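Side-chain contacts in thioesterase domain protein YiiD (PDB 1T82), which is probably a hotdog-fold thioesterase or acyltransferase that would act on acyl thioesters, although its reaction and substrate remain uncertain: residues 74-79 and 109-114; 79-84 and 88-93. All coordinates share one frame; numbering follows the deposited sequence.

Contact 1. Residues 74-79 and 109-114; sequences WGMVWL and VKVRWP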
ATOM      1  N   TRP B  74       4.729  -6.993   8.667  1.00  4.58           N
ATOM      2  CA  TRP B  74       3.851  -8.096   9.044  1.00  6.70           C
ATOM      3  C   TRP B  74       4.698  -9.363   9.197  1.00  7.14           C
ATOM      4  O   TRP B  74       4.561 -10.104  10.175  1.00  7.19           O
ATOM      5  CB  TRP B  74       2.793  -8.306   7.950  1.00  8.48           C
ATOM      6  CG  TRP B  74       1.736  -9.322   8.290  1.00  9.04           C
ATOM      7  CD1 TRP B  74       0.514  -9.080   8.848  1.00 11.13           C
ATOM      8  CD2 TRP B  74       1.813 -10.737   8.088  1.00 11.14           C
ATOM      9  NE1 TRP B  74      -0.178 -10.262   9.005  1.00 13.17           N
ATOM     10  CE2 TRP B  74       0.598 -11.294   8.547  1.00 12.16           C
ATOM     11  CE3 TRP B  74       2.793 -11.592   7.565  1.00 10.17           C
ATOM     12  CZ2 TRP B  74       0.335 -12.669   8.498  1.00 13.29           C
ATOM     13  CZ3 TRP B  74       2.533 -12.957   7.514  1.00 11.22           C
ATOM     14  CH2 TRP B  74       1.312 -13.481   7.980  1.00 12.84           C
ATOM     15  N   GLY B  75       5.579  -9.591   8.225  1.00  6.68           N
ATOM     16  CA  GLY B  75       6.439 -10.764   8.249  1.00  7.67           C
ATOM     17  C   GLY B  75       7.335 -10.835   9.466  1.00  7.01           C
ATOM     18  O   GLY B  75       7.604 -11.922   9.985  1.00  7.10           O
HETATM   19  N   MSE B  76       7.810  -9.683   9.929  1.00  7.70           N
HETATM   20  CA  MSE B  76       8.666  -9.669  11.106  1.00  6.83           C
HETATM   21  C   MSE B  76       7.873 -10.099  12.336  1.00  6.71           C
HETATM   22  O   MSE B  76       8.366 -10.883  13.145  1.00  5.07           O
HETATM   23  CB  MSE B  76       9.268  -8.280  11.337  1.00  9.92           C
HETATM   24  CG  MSE B  76      10.123  -8.197  12.600  1.00 10.73           C
HETATM   25 SE   MSE B  76      11.553  -9.509  12.643  1.00 19.58          SE
HETATM   26  CE  MSE B  76      13.008  -8.372  12.059  1.00 12.06           C
ATOM     27  N   VAL B  77       6.651  -9.592  12.486  1.00  6.93           N
ATOM     28  CA  VAL B  77       5.848  -9.980  13.641  1.00  6.59           C
ATOM     29  C   VAL B  77       5.579 -11.475  13.572  1.00  6.88           C
ATOM     30  O   VAL B  77       5.669 -12.183  14.578  1.00  7.43           O
ATOM     31  CB  VAL B  77       4.493  -9.247  13.689  1.00  4.36           C
ATOM     32  CG1 VAL B  77       3.736  -9.651  14.959  1.00  8.92           C
ATOM     33  CG2 VAL B  77       4.711  -7.745  13.658  1.00  5.39           C
ATOM     34  N   TRP B  78       5.244 -11.948  12.378  1.00  7.07           N
ATOM     35  CA  TRP B  78       4.965 -13.364  12.159  1.00  7.13           C
ATOM     36  C   TRP B  78       6.165 -14.213  12.579  1.00  6.21           C
ATOM     37  O   TRP B  78       6.015 -15.204  13.294  1.00  7.16           O
ATOM     38  CB  TRP B  78       4.651 -13.599  10.680  1.00  8.42           C
ATOM     39  CG  TRP B  78       4.250 -14.998  10.343  1.00  9.91           C
ATOM     40  CD1 TRP B  78       2.996 -15.527  10.394  1.00 10.77           C
ATOM     41  CD2 TRP B  78       5.110 -16.043   9.872  1.00  9.41           C
ATOM     42  NE1 TRP B  78       3.017 -16.841   9.977  1.00 11.09           N
ATOM     43  CE2 TRP B  78       4.302 -17.180   9.652  1.00 10.34           C
ATOM     44  CE3 TRP B  78       6.483 -16.126   9.615  1.00 10.27           C
ATOM     45  CZ2 TRP B  78       4.827 -18.390   9.183  1.00 10.25           C
ATOM     46  CZ3 TRP B  78       7.004 -17.328   9.150  1.00 11.86           C
ATOM     47  CH2 TRP B  78       6.176 -18.442   8.939  1.00 11.43           C
ATOM     48  N   LEU B  79       7.355 -13.818  12.135  1.00  6.20           N
ATOM     49  CA  LEU B  79       8.580 -14.543  12.464  1.00  7.47           C
ATOM     50  C   LEU B  79       8.818 -14.612  13.960  1.00  7.32           C
ATOM     51  O   LEU B  79       9.150 -15.672  14.493  1.00  7.29           O
ATOM     52  CB  LEU B  79       9.787 -13.879  11.795  1.00  6.49           C
ATOM     53  CG  LEU B  79       9.961 -14.126  10.293  1.00  7.86           C
ATOM     54  CD1 LEU B  79      10.980 -13.156   9.725  1.00  9.45           C
ATOM     55  CD2 LEU B  79      10.404 -15.566  10.063  1.00 11.71           C
ATOM     56  N   VAL B 109      14.245  -4.033   1.384  1.00  7.71           N
ATOM     57  CA  VAL B 109      13.316  -3.550   2.393  1.00  6.55           C
ATOM     58  C   VAL B 109      13.716  -4.209   3.699  1.00  7.72           C
ATOM     59  O   VAL B 109      13.703  -5.439   3.826  1.00  8.66           O
ATOM     60  CB  VAL B 109      11.868  -3.924   2.044  1.00  6.65           C
ATOM     61  CG1 VAL B 109      10.912  -3.226   2.993  1.00  5.03           C
ATOM     62  CG2 VAL B 109      11.577  -3.538   0.609  1.00  9.10           C
ATOM     63  N   LYS B 110      14.068  -3.375   4.672  1.00  7.25           N
ATOM     64  CA  LYS B 110      14.541  -3.866   5.953  1.00  7.05           C
ATOM     65  C   LYS B 110      13.763  -3.415   7.180  1.00  7.90           C
ATOM     66  O   LYS B 110      13.246  -2.301   7.237  1.00  7.34           O
ATOM     67  CB  LYS B 110      16.003  -3.449   6.130  1.00  8.09           C
ATOM     68  CG  LYS B 110      16.900  -3.821   4.960  1.00 11.57           C
ATOM     69  CD  LYS B 110      18.317  -3.291   5.168  1.00 15.89           C
ATOM     70  CE  LYS B 110      19.226  -3.643   3.997  1.00 19.70           C
ATOM     71  NZ  LYS B 110      20.622  -3.149   4.200  1.00 23.91           N
ATOM     72  N   VAL B 111      13.696  -4.306   8.164  1.00  6.91           N
ATOM     73  CA  VAL B 111      13.046  -4.014   9.434  1.00  8.27           C
ATOM     74  C   VAL B 111      13.853  -4.705  10.532  1.00  8.02           C
ATOM     75  O   VAL B 111      14.290  -5.850  10.374  1.00  7.50           O
ATOM     76  CB  VAL B 111      11.565  -4.500   9.467  1.00  7.04           C
ATOM     77  CG1 VAL B 111      11.489  -6.010   9.295  1.00  6.76           C
ATOM     78  CG2 VAL B 111      10.908  -4.070  10.774  1.00  9.58           C
ATOM     79  N   ARG B 112      14.081  -3.984  11.626  1.00  8.66           N
ATOM     80  CA  ARG B 112      14.833  -4.508  12.761  1.00 10.13           C
ATOM     81  C   ARG B 112      13.895  -4.644  13.950  1.00  9.17           C
ATOM     82  O   ARG B 112      13.138  -3.729  14.259  1.00 11.97           O
ATOM     83  CB  ARG B 112      15.995  -3.570  13.118  1.00 10.97           C
ATOM     84  CG  ARG B 112      16.845  -4.065  14.292  1.00 16.25           C
ATOM     85  CD  ARG B 112      18.127  -3.249  14.465  1.00 19.72           C
ATOM     86  NE  ARG B 112      19.051  -3.415  13.346  1.00 22.91           N
ATOM     87  CZ  ARG B 112      19.707  -4.538  13.067  1.00 26.12           C
ATOM     88  NH1 ARG B 112      19.549  -5.615  13.826  1.00 27.67           N
ATOM     89  NH2 ARG B 112      20.527  -4.583  12.024  1.00 28.14           N
ATOM     90  N   TRP B 113      13.946  -5.794  14.611  1.00  9.75           N
ATOM     91  CA  TRP B 113      13.092  -6.058  15.758  1.00 10.30           C
ATOM     92  C   TRP B 113      13.463  -5.175  16.955  1.00 10.81           C
ATOM     93  O   TRP B 113      14.619  -5.147  17.378  1.00 12.33           O
ATOM     94  CB  TRP B 113      13.204  -7.537  16.141  1.00 10.85           C
ATOM     95  CG  TRP B 113      12.252  -7.967  17.206  1.00 10.28           C
ATOM     96  CD1 TRP B 113      12.572  -8.486  18.433  1.00  8.93           C
ATOM     97  CD2 TRP B 113      10.823  -7.936  17.143  1.00 10.41           C
ATOM     98  NE1 TRP B 113      11.431  -8.780  19.134  1.00  9.25           N
ATOM     99  CE2 TRP B 113      10.341  -8.451  18.368  1.00  9.14           C
ATOM    100  CE3 TRP B 113       9.900  -7.523  16.171  1.00  9.24           C
ATOM    101  CZ2 TRP B 113       8.975  -8.565  18.648  1.00  9.61           C
ATOM    102  CZ3 TRP B 113       8.539  -7.638  16.450  1.00  9.48           C
ATOM    103  CH2 TRP B 113       8.090  -8.156  17.681  1.00  8.39           C
ATOM    104  N   PRO B 114      12.485  -4.435  17.506  1.00 11.23           N
ATOM    105  CA  PRO B 114      12.706  -3.549  18.655  1.00 12.22           C
ATOM    106  C   PRO B 114      12.563  -4.247  20.010  1.00 10.84           C
ATOM    107  O   PRO B 114      12.388  -3.590  21.035  1.00 10.41           O
ATOM    108  CB  PRO B 114      11.653  -2.469  18.450  1.00 11.22           C
ATOM    109  CG  PRO B 114      10.502  -3.259  17.914  1.00 12.90           C
ATOM    110  CD  PRO B 114      11.166  -4.175  16.897  1.00  9.30           C
TER
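Met76, present as selenomethionine, packs its side chain against Val111 and the indole of Trp113. The overlap begins near the helix, where Met76 CB comes within 3.8 Å of Val111 CG1. One bond further out, Met76 CG reaches the benzo ring of Trp113, 3.6 Å from CE3, at an angle that is neither flat on the ring nor squarely at its rim. With CG anti to the backbone N (chi1 177°) the chain leaves the helix for the strand; a bend at chi2 (56°) and another at chi3 then fold the methyl group in against the strand backbone. CE ends 3.3 Å from Val111 O and 3.7 Å from Trp113 N, and the methyl also keeps touch with the Val111 and Trp113 side chains. SE lies 5.4 Å from the centroid of the six-membered ring of Trp113, 54° off its normal, an oblique Met-aromatic contact. Trp113 follows the end of strand 108-112, and its indole reaches back to the helix; Pro114 CD touches one face of that ring, offset toward its rim. Leu44, on neighbouring strand 43-47, packs against both Met76 and Val111, while Val129 of strand 127-137 touches Trp113. The pair of segments thus joins the central hotdog helix 62-84 to the sheet that wraps it. No hydrogen bond crosses between them: cohesion is probably mostly dispersion and the hydrophobic effect, to which the polarisable selenium may add a little.

Contact 2. Residues 79-84 and 88-93; sequences LQQQLL and GDIVLA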
ATOM      1  N   LEU B  79       7.355 -13.818  12.135  1.00  6.20           N
ATOM      2  CA  LEU B  79       8.580 -14.543  12.464  1.00  7.47           C
ATOM      3  C   LEU B  79       8.818 -14.612  13.960  1.00  7.32           C
ATOM      4  O   LEU B  79       9.150 -15.672  14.493  1.00  7.29           O
ATOM      5  CB  LEU B  79       9.787 -13.879  11.795  1.00  6.49           C
ATOM      6  CG  LEU B  79       9.961 -14.126  10.293  1.00  7.86           C
ATOM      7  CD1 LEU B  79      10.980 -13.156   9.725  1.00  9.45           C
ATOM      8  CD2 LEU B  79      10.404 -15.566  10.063  1.00 11.71           C
ATOM      9  N   GLN B  80       8.653 -13.483  14.642  1.00  6.85           N
ATOM     10  CA  GLN B  80       8.864 -13.452  16.082  1.00  8.32           C
ATOM     11  C   GLN B  80       7.863 -14.362  16.788  1.00  9.12           C
ATOM     12  O   GLN B  80       8.200 -15.002  17.784  1.00  9.80           O
ATOM     13  CB  GLN B  80       8.754 -12.017  16.603  1.00  8.87           C
ATOM     14  CG  GLN B  80       9.863 -11.082  16.109  1.00  9.60           C
ATOM     15  CD  GLN B  80      11.259 -11.555  16.484  1.00  9.10           C
ATOM     16  OE1 GLN B  80      11.453 -12.201  17.514  1.00  9.48           O
ATOM     17  NE2 GLN B  80      12.243 -11.217  15.655  1.00 10.08           N
ATOM     18  N   GLN B  81       6.637 -14.427  16.273  1.00 10.25           N
ATOM     19  CA  GLN B  81       5.624 -15.289  16.872  1.00  9.95           C
ATOM     20  C   GLN B  81       6.005 -16.748  16.662  1.00  9.98           C
ATOM     21  O   GLN B  81       5.832 -17.575  17.553  1.00 10.41           O
ATOM     22  CB  GLN B  81       4.245 -15.010  16.268  1.00  9.49           C
ATOM     23  CG  GLN B  81       3.723 -13.627  16.606  1.00 11.00           C
ATOM     24  CD  GLN B  81       2.291 -13.406  16.171  1.00 11.15           C
ATOM     25  OE1 GLN B  81       1.683 -14.254  15.517  1.00 15.86           O
ATOM     26  NE2 GLN B  81       1.745 -12.255  16.530  1.00 11.94           N
ATOM     27  N   GLN B  82       6.529 -17.065  15.483  1.00  9.62           N
ATOM     28  CA  GLN B  82       6.938 -18.434  15.201  1.00 10.43           C
ATOM     29  C   GLN B  82       8.053 -18.854  16.151  1.00 10.66           C
ATOM     30  O   GLN B  82       8.059 -19.978  16.653  1.00 11.18           O
ATOM     31  CB  GLN B  82       7.423 -18.562  13.756  1.00 11.20           C
ATOM     32  CG  GLN B  82       6.339 -18.355  12.713  1.00 16.60           C
ATOM     33  CD  GLN B  82       5.284 -19.445  12.747  1.00 20.81           C
ATOM     34  OE1 GLN B  82       5.598 -20.630  12.618  1.00 25.08           O
ATOM     35  NE2 GLN B  82       4.028 -19.050  12.908  1.00 23.34           N
ATOM     36  N   LEU B  83       8.997 -17.950  16.404  1.00 10.83           N
ATOM     37  CA  LEU B  83      10.116 -18.251  17.293  1.00 12.05           C
ATOM     38  C   LEU B  83       9.674 -18.583  18.717  1.00 14.00           C
ATOM     39  O   LEU B  83      10.309 -19.394  19.394  1.00 14.56           O
ATOM     40  CB  LEU B  83      11.111 -17.083  17.306  1.00 12.26           C
ATOM     41  CG  LEU B  83      11.894 -16.876  16.001  1.00 13.11           C
ATOM     42  CD1 LEU B  83      12.753 -15.618  16.100  1.00 13.93           C
ATOM     43  CD2 LEU B  83      12.758 -18.098  15.729  1.00 15.05           C
ATOM     44  N   LEU B  84       8.587 -17.961  19.164  1.00 15.15           N
ATOM     45  CA  LEU B  84       8.058 -18.194  20.510  1.00 15.07           C
ATOM     46  C   LEU B  84       6.981 -19.268  20.507  1.00 16.61           C
ATOM     47  O   LEU B  84       6.497 -19.682  21.564  1.00 15.90           O
ATOM     48  CB  LEU B  84       7.464 -16.902  21.070  1.00 16.94           C
ATOM     49  CG  LEU B  84       8.437 -15.784  21.427  1.00 17.89           C
ATOM     50  CD1 LEU B  84       7.658 -14.558  21.864  1.00 20.59           C
ATOM     51  CD2 LEU B  84       9.369 -16.254  22.536  1.00 20.15           C
ATOM     52  N   GLY B  88      -1.289 -15.874  16.811  1.00 22.18           N
ATOM     53  CA  GLY B  88      -1.982 -14.603  16.902  1.00 21.14           C
ATOM     54  C   GLY B  88      -2.217 -14.007  15.529  1.00 19.41           C
ATOM     55  O   GLY B  88      -1.335 -14.056  14.670  1.00 19.53           O
ATOM     56  N   ASP B  89      -3.411 -13.460  15.315  1.00 18.37           N
ATOM     57  CA  ASP B  89      -3.758 -12.841  14.040  1.00 18.33           C
ATOM     58  C   ASP B  89      -3.185 -11.428  14.001  1.00 16.32           C
ATOM     59  O   ASP B  89      -3.610 -10.553  14.759  1.00 14.70           O
ATOM     60  CB  ASP B  89      -5.279 -12.791  13.862  1.00 21.35           C
ATOM     61  CG  ASP B  89      -5.690 -12.151  12.547  1.00 26.71           C
ATOM     62  OD1 ASP B  89      -5.061 -12.470  11.516  1.00 30.77           O
ATOM     63  OD2 ASP B  89      -6.645 -11.342  12.539  1.00 30.39           O
ATOM     64  N   ILE B  90      -2.225 -11.216  13.104  1.00 13.22           N
ATOM     65  CA  ILE B  90      -1.551  -9.927  12.949  1.00 11.79           C
ATOM     66  C   ILE B  90      -2.293  -9.008  11.984  1.00 11.02           C
ATOM     67  O   ILE B  90      -2.524  -9.367  10.831  1.00 11.89           O
ATOM     68  CB  ILE B  90      -0.115 -10.130  12.424  1.00 11.78           C
ATOM     69  CG1 ILE B  90       0.618 -11.135  13.315  1.00 12.37           C
ATOM     70  CG2 ILE B  90       0.631  -8.796  12.391  1.00 11.45           C
ATOM     71  CD1 ILE B  90       1.940 -11.626  12.750  1.00 14.40           C
ATOM     72  N   VAL B  91      -2.655  -7.819  12.452  1.00  8.53           N
ATOM     73  CA  VAL B  91      -3.380  -6.874  11.613  1.00 10.81           C
ATOM     74  C   VAL B  91      -2.771  -5.478  11.706  1.00 10.94           C
ATOM     75  O   VAL B  91      -2.494  -4.987  12.801  1.00 12.64           O
ATOM     76  CB  VAL B  91      -4.867  -6.799  12.035  1.00 13.16           C
ATOM     77  CG1 VAL B  91      -5.637  -5.903  11.081  1.00 14.24           C
ATOM     78  CG2 VAL B  91      -5.468  -8.196  12.059  1.00 15.11           C
ATOM     79  N   LEU B  92      -2.552  -4.841  10.562  1.00  9.11           N
ATOM     80  CA  LEU B  92      -1.998  -3.493  10.569  1.00  7.38           C
ATOM     81  C   LEU B  92      -3.119  -2.527  10.941  1.00  8.13           C
ATOM     82  O   LEU B  92      -4.171  -2.501  10.297  1.00  8.00           O
ATOM     83  CB  LEU B  92      -1.430  -3.140   9.191  1.00  7.45           C
ATOM     84  CG  LEU B  92      -0.855  -1.731   9.000  1.00  6.38           C
ATOM     85  CD1 LEU B  92       0.346  -1.503   9.917  1.00  7.01           C
ATOM     86  CD2 LEU B  92      -0.443  -1.570   7.546  1.00  7.96           C
ATOM     87  N   ALA B  93      -2.897  -1.738  11.987  1.00  7.00           N
ATOM     88  CA  ALA B  93      -3.898  -0.784  12.449  1.00  7.85           C
ATOM     89  C   ALA B  93      -3.744   0.583  11.800  1.00  7.76           C
ATOM     90  O   ALA B  93      -4.721   1.187  11.371  1.00  9.30           O
ATOM     91  CB  ALA B  93      -3.819  -0.650  13.964  1.00 10.79           C
TER
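Chi1 of -66° sets Gln81 CG beside its backbone N and anti to the carbonyl carbon, and chi2 of -172° keeps the chain straight, carrying the amide from the helix across to the start of the strand. Ile90 comes from the opposite direction: chi1 of -53° likewise puts its CG1 anti to the carbonyl carbon, and an extended chi2 carries CD1 on toward the glutamine. Gln81 CD stands 3.9 Å from Ile90 CD1, the hydrocarbon end of the isoleucine lying against the amide group. The amide also meets the backbone of Gly88, with Gln81 CD 4.0 Å from Gly88 O. Which way round the amide sits is doubtful. The atom modelled as OE1 is 3.1 Å from Gly88 O, and if the group is turned over this approach may be a hydrogen bond from the glutamine to the glycine carbonyl. Gln81 and Ile90 are both buried, so a buried polar amide meets both an aliphatic side chain and a main-chain peptide. The contact closes the short turn by which helix 62-84 passes into strand 89-99, with Val86 of that turn and Leu121 of another loop also against Gln81. Ile90 packs on Val77 and Trp78 of the same helix and on Tyr149 and Ser151 of the adjacent antiparallel strand 140-152. Next to it, Asp89 OD1 is hydrogen-bonded to His57 NE2 of the second subunit, placing this helix-to-strand corner beside the dimer interface.

Overall arrangement
Contacts 1 and 2 have centres about 9 Å apart and share helix 62-84, their segments overlapping at Leu79. Along the chain, contact 2 is nested within the loop that contact 1 closes: the helix leads into strand 89-99, then strand 108-112. Those two strands, consecutive in sequence, are separated in the antiparallel sheet by strands 127-137 and 140-152, so neighbouring turns of the helix meet strands that are not adjacent, consistent with a sheet curling round its helix in a hotdog fold. A probable hydrogen bond from Trp74 NE1 to Ile90 O (3.1 Å) ties them together. Strand 89-99, outermost within the chain, forms backbone hydrogen bonds to the second subunit through Ala93, linking this core to the dimer.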